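Local coordinates for Non-structural polyprotein (PDB 4GUA) that forms the nsP2–nsP3 junction of the Sindbis virus replication polyprotein, uniting a cysteine protease that probably cleaves the precursor with macro and zinc-binding domains, at residues I24-A28 against K102-D106; Q36-L40 against V138-Q142; L427-H432 against C469-A473. All blocks are in the same frame, centred on the assembly; numbering follows the deposited sequence.

Contact 1 (I24-A28 against K102-D106); sequences ILATA and KYGYD. With SO4 (sulfate ion), chain D.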
# COMPACT_ATOMS: atom_id res chain seq x y z
N ILE A 24 -15.27 -2.40 25.25
CA ILE A 24 -14.37 -1.39 24.71
C ILE A 24 -15.18 -0.18 24.27
O ILE A 24 -14.80 0.95 24.54
CB ILE A 24 -13.55 -1.94 23.54
CG1 ILE A 24 -12.56 -2.98 24.06
CG2 ILE A 24 -12.80 -0.82 22.84
CD1 ILE A 24 -11.90 -3.80 22.98
N LEU A 25 -16.33 -0.43 23.65
CA LEU A 25 -17.22 0.65 23.26
C LEU A 25 -17.74 1.42 24.49
O LEU A 25 -17.93 2.63 24.45
CB LEU A 25 -18.39 0.11 22.44
CG LEU A 25 -18.03 -0.63 21.14
CD1 LEU A 25 -19.28 -1.08 20.40
CD2 LEU A 25 -17.16 0.25 20.25
N ALA A 26 -17.94 0.70 25.58
CA ALA A 26 -18.45 1.30 26.81
C ALA A 26 -17.55 2.42 27.33
O ALA A 26 -18.04 3.41 27.86
CB ALA A 26 -18.61 0.24 27.84
N THR A 27 -16.23 2.26 27.22
CA THR A 27 -15.32 3.28 27.73
C THR A 27 -15.53 4.61 27.01
O THR A 27 -15.18 5.67 27.53
CB THR A 27 -13.84 2.88 27.56
OG1 THR A 27 -13.52 2.82 26.16
CG2 THR A 27 -13.56 1.54 28.21
N ALA A 28 -16.07 4.54 25.80
CA ALA A 28 -16.33 5.72 25.00
C ALA A 28 -17.76 6.21 25.17
O ALA A 28 -18.18 7.14 24.48
CB ALA A 28 -16.06 5.43 23.53
N LYS A 102 -4.62 -4.19 23.43
CA LYS A 102 -5.67 -3.58 24.24
C LYS A 102 -6.23 -2.32 23.58
O LYS A 102 -5.57 -1.69 22.75
CB LYS A 102 -5.12 -3.22 25.62
CG LYS A 102 -4.35 -4.35 26.29
CD LYS A 102 -4.04 -4.05 27.74
CE LYS A 102 -3.20 -5.13 28.37
NZ LYS A 102 -2.81 -4.78 29.75
N TYR A 103 -7.45 -1.96 23.95
CA TYR A 103 -8.11 -0.79 23.39
C TYR A 103 -8.97 -0.12 24.45
O TYR A 103 -9.36 -0.74 25.44
CB TYR A 103 -9.00 -1.20 22.21
CG TYR A 103 -8.24 -1.83 21.06
CD1 TYR A 103 -7.99 -3.20 21.03
CD2 TYR A 103 -7.76 -1.07 20.02
CE1 TYR A 103 -7.28 -3.78 19.99
CE2 TYR A 103 -7.06 -1.63 18.98
CZ TYR A 103 -6.82 -2.99 18.96
OH TYR A 103 -6.12 -3.54 17.91
N GLY A 104 -9.23 1.17 24.27
CA GLY A 104 -10.19 1.89 25.07
C GLY A 104 -10.18 3.36 24.70
O GLY A 104 -9.17 3.88 24.22
N TYR A 105 -11.28 4.05 25.00
CA TYR A 105 -11.42 5.44 24.60
C TYR A 105 -10.37 6.27 25.30
O TYR A 105 -10.19 6.16 26.51
CB TYR A 105 -12.81 5.94 24.98
CG TYR A 105 -13.14 7.30 24.43
CD1 TYR A 105 -13.43 7.48 23.08
CD2 TYR A 105 -13.18 8.41 25.26
CE1 TYR A 105 -13.74 8.72 22.58
CE2 TYR A 105 -13.49 9.66 24.77
CZ TYR A 105 -13.77 9.81 23.42
OH TYR A 105 -14.08 11.06 22.94
N ASP A 106 -9.69 7.13 24.55
CA ASP A 106 -8.64 7.96 25.11
C ASP A 106 -9.10 9.42 25.20
O ASP A 106 -9.19 10.11 24.19
CB ASP A 106 -7.39 7.83 24.25
CG ASP A 106 -6.20 8.53 24.84
OD1 ASP A 106 -6.40 9.51 25.60
OD2 ASP A 106 -5.07 8.09 24.56
S SO4 D . -1.67 -2.58 20.79
O1 SO4 D . -0.57 -1.62 20.67
O2 SO4 D . -1.68 -3.15 22.13
O3 SO4 D . -2.95 -1.91 20.55
O4 SO4 D . -1.43 -3.62 19.80
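The polar part of this contact turns on one hydroxyl. Thr27 OG1 donates to the carbonyl oxygen of Ile24 in the preceding helical turn (Thr27 OG1 to Ile24 O, 2.8 Å) and accepts the amide of the other segment (Tyr105 N to Thr27 OG1, 2.8 Å, nearly linear at 170°). Threonine suits the place because its hydroxyl can donate and accept at once. Gly104, with a phi of 175° that residues with a side chain seldom adopt, keeps the backbone extended here and lets its CA come within 3.6 Å of Thr27 OG1.

The segments join helix 16-27 to strand 102-103, an outer strand of a small antiparallel sheet, in the C9 peptidase region; a helix packed on an antiparallel sheet is consistent with the membership of this region in peptidase clan CA. Tyr103 pairs through its backbone with Ile78 of the neighbouring strand, while the side chain of Asp106 N-caps helix 107-113.

Apolar packing flanks the hydrogen bond. Ile24 CG2 meets Tyr103 CB at 3.9 Å, and the isoleucine also rests on Ile78 and Leu80 of the sheet. Farther along, the small methyl of Ala28 leaves room for an aromatic ring, with CB 3.4 Å from Tyr105 CD1; Phe64 also meets that ring. At the opposite end of 102-106, Lys102 N makes a weak hydrogen bond, 3.4 Å, to O2 of a sulfate probably from the crystallisation liquor.

Contact 2 (Q36-L40 against V138-Q142); sequences QWSEL and VISAQ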
# COMPACT_ATOMS: atom_id res chain seq x y z
N GLN A 36 -29.02 -1.49 16.03
CA GLN A 36 -27.87 -0.67 15.68
C GLN A 36 -26.70 -1.53 15.21
O GLN A 36 -26.02 -1.20 14.23
CB GLN A 36 -27.49 0.22 16.87
CG GLN A 36 -28.48 1.35 17.05
CD GLN A 36 -28.44 2.00 18.42
OE1 GLN A 36 -27.64 1.64 19.28
NE2 GLN A 36 -29.33 2.96 18.62
N TRP A 37 -26.46 -2.65 15.88
CA TRP A 37 -25.44 -3.59 15.43
C TRP A 37 -25.74 -4.05 14.01
O TRP A 37 -24.86 -4.08 13.16
CB TRP A 37 -25.36 -4.81 16.34
CG TRP A 37 -24.50 -4.64 17.55
CD1 TRP A 37 -24.91 -4.57 18.85
CD2 TRP A 37 -23.07 -4.54 17.58
NE1 TRP A 37 -23.83 -4.44 19.68
CE2 TRP A 37 -22.68 -4.41 18.93
CE3 TRP A 37 -22.07 -4.54 16.59
CZ2 TRP A 37 -21.35 -4.28 19.32
CZ3 TRP A 37 -20.75 -4.42 16.98
CH2 TRP A 37 -20.40 -4.28 18.34
N SER A 38 -27.00 -4.39 13.76
CA SER A 38 -27.43 -4.90 12.47
C SER A 38 -27.34 -3.83 11.38
O SER A 38 -27.03 -4.12 10.22
CB SER A 38 -28.86 -5.42 12.54
OG SER A 38 -28.96 -6.47 13.48
N GLU A 39 -27.61 -2.60 11.78
CA GLU A 39 -27.67 -1.52 10.81
C GLU A 39 -26.24 -1.20 10.38
O GLU A 39 -26.00 -0.88 9.22
CB GLU A 39 -28.36 -0.29 11.40
CG GLU A 39 -28.59 0.81 10.38
CD GLU A 39 -29.01 2.12 11.03
OE1 GLU A 39 -29.43 2.10 12.21
OE2 GLU A 39 -28.92 3.17 10.34
N LEU A 40 -25.31 -1.30 11.32
CA LEU A 40 -23.91 -0.99 11.03
C LEU A 40 -23.16 -2.11 10.27
O LEU A 40 -22.40 -1.84 9.35
CB LEU A 40 -23.18 -0.68 12.34
CG LEU A 40 -23.62 0.60 13.04
CD1 LEU A 40 -22.89 0.77 14.37
CD2 LEU A 40 -23.38 1.81 12.16
N VAL A 138 -28.69 9.99 16.74
CA VAL A 138 -28.52 8.57 17.05
C VAL A 138 -27.71 7.92 15.93
O VAL A 138 -27.87 8.24 14.76
CB VAL A 138 -29.86 7.80 17.20
CG1 VAL A 138 -30.73 8.44 18.26
CG2 VAL A 138 -30.60 7.71 15.87
N ILE A 139 -26.85 6.99 16.33
CA ILE A 139 -25.93 6.34 15.40
C ILE A 139 -26.67 5.85 14.16
O ILE A 139 -27.74 5.24 14.25
CB ILE A 139 -25.20 5.17 16.12
CG1 ILE A 139 -24.26 4.44 15.17
CG2 ILE A 139 -26.20 4.18 16.68
CD1 ILE A 139 -23.11 5.28 14.68
N SER A 140 -26.10 6.15 13.00
CA SER A 140 -26.71 5.80 11.72
C SER A 140 -25.66 5.32 10.73
O SER A 140 -24.58 5.89 10.63
CB SER A 140 -27.43 6.99 11.11
OG SER A 140 -27.78 6.73 9.76
N ALA A 141 -25.97 4.26 10.00
CA ALA A 141 -25.03 3.72 9.03
C ALA A 141 -24.92 4.61 7.79
O ALA A 141 -24.04 4.41 6.95
CB ALA A 141 -25.46 2.31 8.62
N GLN A 142 -25.79 5.61 7.68
CA GLN A 142 -25.85 6.44 6.49
C GLN A 142 -25.05 7.73 6.59
O GLN A 142 -25.06 8.54 5.66
CB GLN A 142 -27.31 6.76 6.17
CG GLN A 142 -28.10 5.52 5.80
CD GLN A 142 -29.57 5.79 5.64
OE1 GLN A 142 -29.98 6.57 4.79
NE2 GLN A 142 -30.38 5.14 6.46
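Gln36 lays the flat face of its carboxamide over a methyl of Ile139, with Gln36 CD 3.6 Å from Ile139 CG2. A planar amide suits this partly exposed place: its face packs on hydrocarbon while its edge stays polar, and Gln36 OE1 accepts from the backbone of Thr33 near the start of the same helix. One turn on, Leu40 fills the buried side, its CD1 4.0 Å from Ile139 CG1 and its CD2 4.1 Å from Ala141 CB. Ile139 thus lies against both residues and reaches further to Lys62 and Phe63 of helix 52-64.

Helix 34-40 of the C9 peptidase region thus packs against an irregular loop, 138-142, whose shape is set partly by an ST turn: Ser140 OG accepts from Gln142 N at 3.1 Å. The loop's backbone needs polar partners from elsewhere. Glu39 supplies one, extending in a t,t conformation so that OE2 accepts from Ala141 N at 3.2 Å and 172°. Alanine has the small side chain that allows so close an approach, its CB 3.9 Å from Glu39 CG. Beyond, Ala141 O accepts from Gln239 on helix 237-257, which belongs to the following methyltransferase-like domain.

Contact 3 (L427-H432 against C469-A473); sequences LQNAYH and CLTTA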
# COMPACT_ATOMS: atom_id res chain seq x y z
N LEU A 427 20.97 5.02 -6.89
CA LEU A 427 20.76 4.26 -8.12
C LEU A 427 19.34 3.70 -8.13
O LEU A 427 18.59 3.83 -9.10
CB LEU A 427 21.78 3.12 -8.17
CG LEU A 427 21.62 2.12 -9.31
CD1 LEU A 427 21.84 2.80 -10.67
CD2 LEU A 427 22.59 0.97 -9.10
N GLN A 428 18.98 3.09 -7.01
CA GLN A 428 17.67 2.52 -6.83
C GLN A 428 16.62 3.61 -7.01
O GLN A 428 15.58 3.39 -7.62
CB GLN A 428 17.56 1.92 -5.43
CG GLN A 428 16.29 1.16 -5.20
CD GLN A 428 16.14 -0.01 -6.14
OE1 GLN A 428 16.69 -1.09 -5.90
NE2 GLN A 428 15.42 0.20 -7.24
N ASN A 429 16.91 4.80 -6.49
CA ASN A 429 15.96 5.91 -6.52
C ASN A 429 15.76 6.46 -7.93
O ASN A 429 14.66 6.89 -8.28
CB ASN A 429 16.43 7.04 -5.60
CG ASN A 429 16.05 6.80 -4.15
OD1 ASN A 429 15.30 5.88 -3.83
ND2 ASN A 429 16.55 7.65 -3.27
N ALA A 430 16.82 6.45 -8.73
CA ALA A 430 16.73 6.87 -10.11
C ALA A 430 15.77 5.95 -10.83
O ALA A 430 14.87 6.41 -11.54
CB ALA A 430 18.10 6.83 -10.77
N TYR A 431 15.97 4.65 -10.64
CA TYR A 431 15.07 3.65 -11.23
C TYR A 431 13.62 3.80 -10.74
O TYR A 431 12.68 3.65 -11.52
CB TYR A 431 15.56 2.23 -10.94
CG TYR A 431 16.66 1.74 -11.86
CD1 TYR A 431 16.44 1.57 -13.22
CD2 TYR A 431 17.92 1.40 -11.35
CE1 TYR A 431 17.45 1.10 -14.06
CE2 TYR A 431 18.92 0.93 -12.17
CZ TYR A 431 18.69 0.79 -13.53
OH TYR A 431 19.69 0.32 -14.35
N HIS A 432 13.44 4.10 -9.46
CA HIS A 432 12.09 4.27 -8.91
C HIS A 432 11.41 5.48 -9.54
O HIS A 432 10.19 5.49 -9.72
CB HIS A 432 12.13 4.43 -7.39
CG HIS A 432 12.17 3.13 -6.65
ND1 HIS A 432 11.31 2.09 -6.92
CD2 HIS A 432 12.98 2.70 -5.66
CE1 HIS A 432 11.58 1.07 -6.13
NE2 HIS A 432 12.59 1.42 -5.35
N CYS A 469 18.24 -3.27 -9.26
CA CYS A 469 17.53 -2.04 -8.97
C CYS A 469 16.49 -1.76 -10.06
O CYS A 469 15.39 -1.29 -9.78
CB CYS A 469 18.50 -0.87 -8.87
SG CYS A 469 19.63 -0.96 -7.47
N LEU A 470 16.86 -2.05 -11.30
CA LEU A 470 15.96 -1.83 -12.43
C LEU A 470 14.65 -2.60 -12.25
O LEU A 470 13.57 -2.02 -12.34
CB LEU A 470 16.65 -2.25 -13.73
CG LEU A 470 15.93 -1.92 -15.04
CD1 LEU A 470 16.92 -1.84 -16.18
CD2 LEU A 470 14.86 -2.96 -15.34
N THR A 471 14.75 -3.91 -12.02
CA THR A 471 13.56 -4.74 -11.88
C THR A 471 12.81 -4.44 -10.59
O THR A 471 11.58 -4.48 -10.57
CB THR A 471 13.87 -6.26 -11.95
OG1 THR A 471 14.78 -6.62 -10.91
CG2 THR A 471 14.47 -6.63 -13.30
N THR A 472 13.54 -4.15 -9.52
CA THR A 472 12.92 -3.83 -8.24
C THR A 472 11.95 -2.68 -8.46
O THR A 472 10.82 -2.70 -7.98
CB THR A 472 13.94 -3.42 -7.17
OG1 THR A 472 14.79 -4.52 -6.84
CG2 THR A 472 13.23 -2.94 -5.92
N ALA A 473 12.42 -1.68 -9.19
CA ALA A 473 11.62 -0.50 -9.49
C ALA A 473 10.52 -0.79 -10.51
O ALA A 473 9.37 -0.37 -10.33
CB ALA A 473 12.51 0.63 -9.98
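Two helices run in broadly the same direction here, their axes 8.4 Å apart at closest and crossing at -41°, so the surfaces mesh along a diagonal. Cys469 is the bump of one helix: its CB sits 3.4 Å from Tyr431 CD2 and its SG 3.9 Å from Leu427 CD2, in a hollow that Gln428 also borders. One turn later Ala473 presents a mere methyl, and the opposite helix closes in around it, with Ala473 CB 3.6 Å from Tyr431 CB and 3.6 Å from His432 ND1. A larger side chain would hardly fit where the CA atoms of His432 and Ala473 are only 4.8 Å apart.

The big bump coming the other way is Tyr431. Its ring passes beside Cys469 and lies with one face over Leu470 CB, a CH-pi contact of 3.8 Å to the ring centroid, while its hydroxyl is held by Ser466 and the backbone of Leu451. Gln428 folds across the gap, and NE2 donates to Cys469 O at 2.9 Å, so that one amide hydrogen, costly to bury without a partner, is paired with a backbone carbonyl.

Both helices belong to the macro-type α/β fold: Tyr431 and Leu470 rest on Ile448 of strand 445-448, and Leu470 on Tyr346 of strand 346-349, while His432 NE2 reaches out to the backbone of Leu653 in the zinc-binding region.

Overall arrangement
Contacts 1 and 2 share the protease region: helices 16-27 and 34-40 follow one another and touch, Leu25 CD1 lying 4.0 Å from Trp37 CZ2, and along the chain their segments alternate. Both also use helix 52-64 as common backing. Contact 3 stands apart in the macro domain, its centre about 44 and 47 Å from the centres of contacts 1 and 2, on the other side of the chain's centre. Contacts 1 and 3 are buried, contact 2 only partly so. In keeping with this, the link that uses a carboxylate, to a loop amide, occurs in contact 2; contact 1 uses a neutral hydroxyl, and contact 3, helix on helix, a carboxamide among close-packed apolar surfaces.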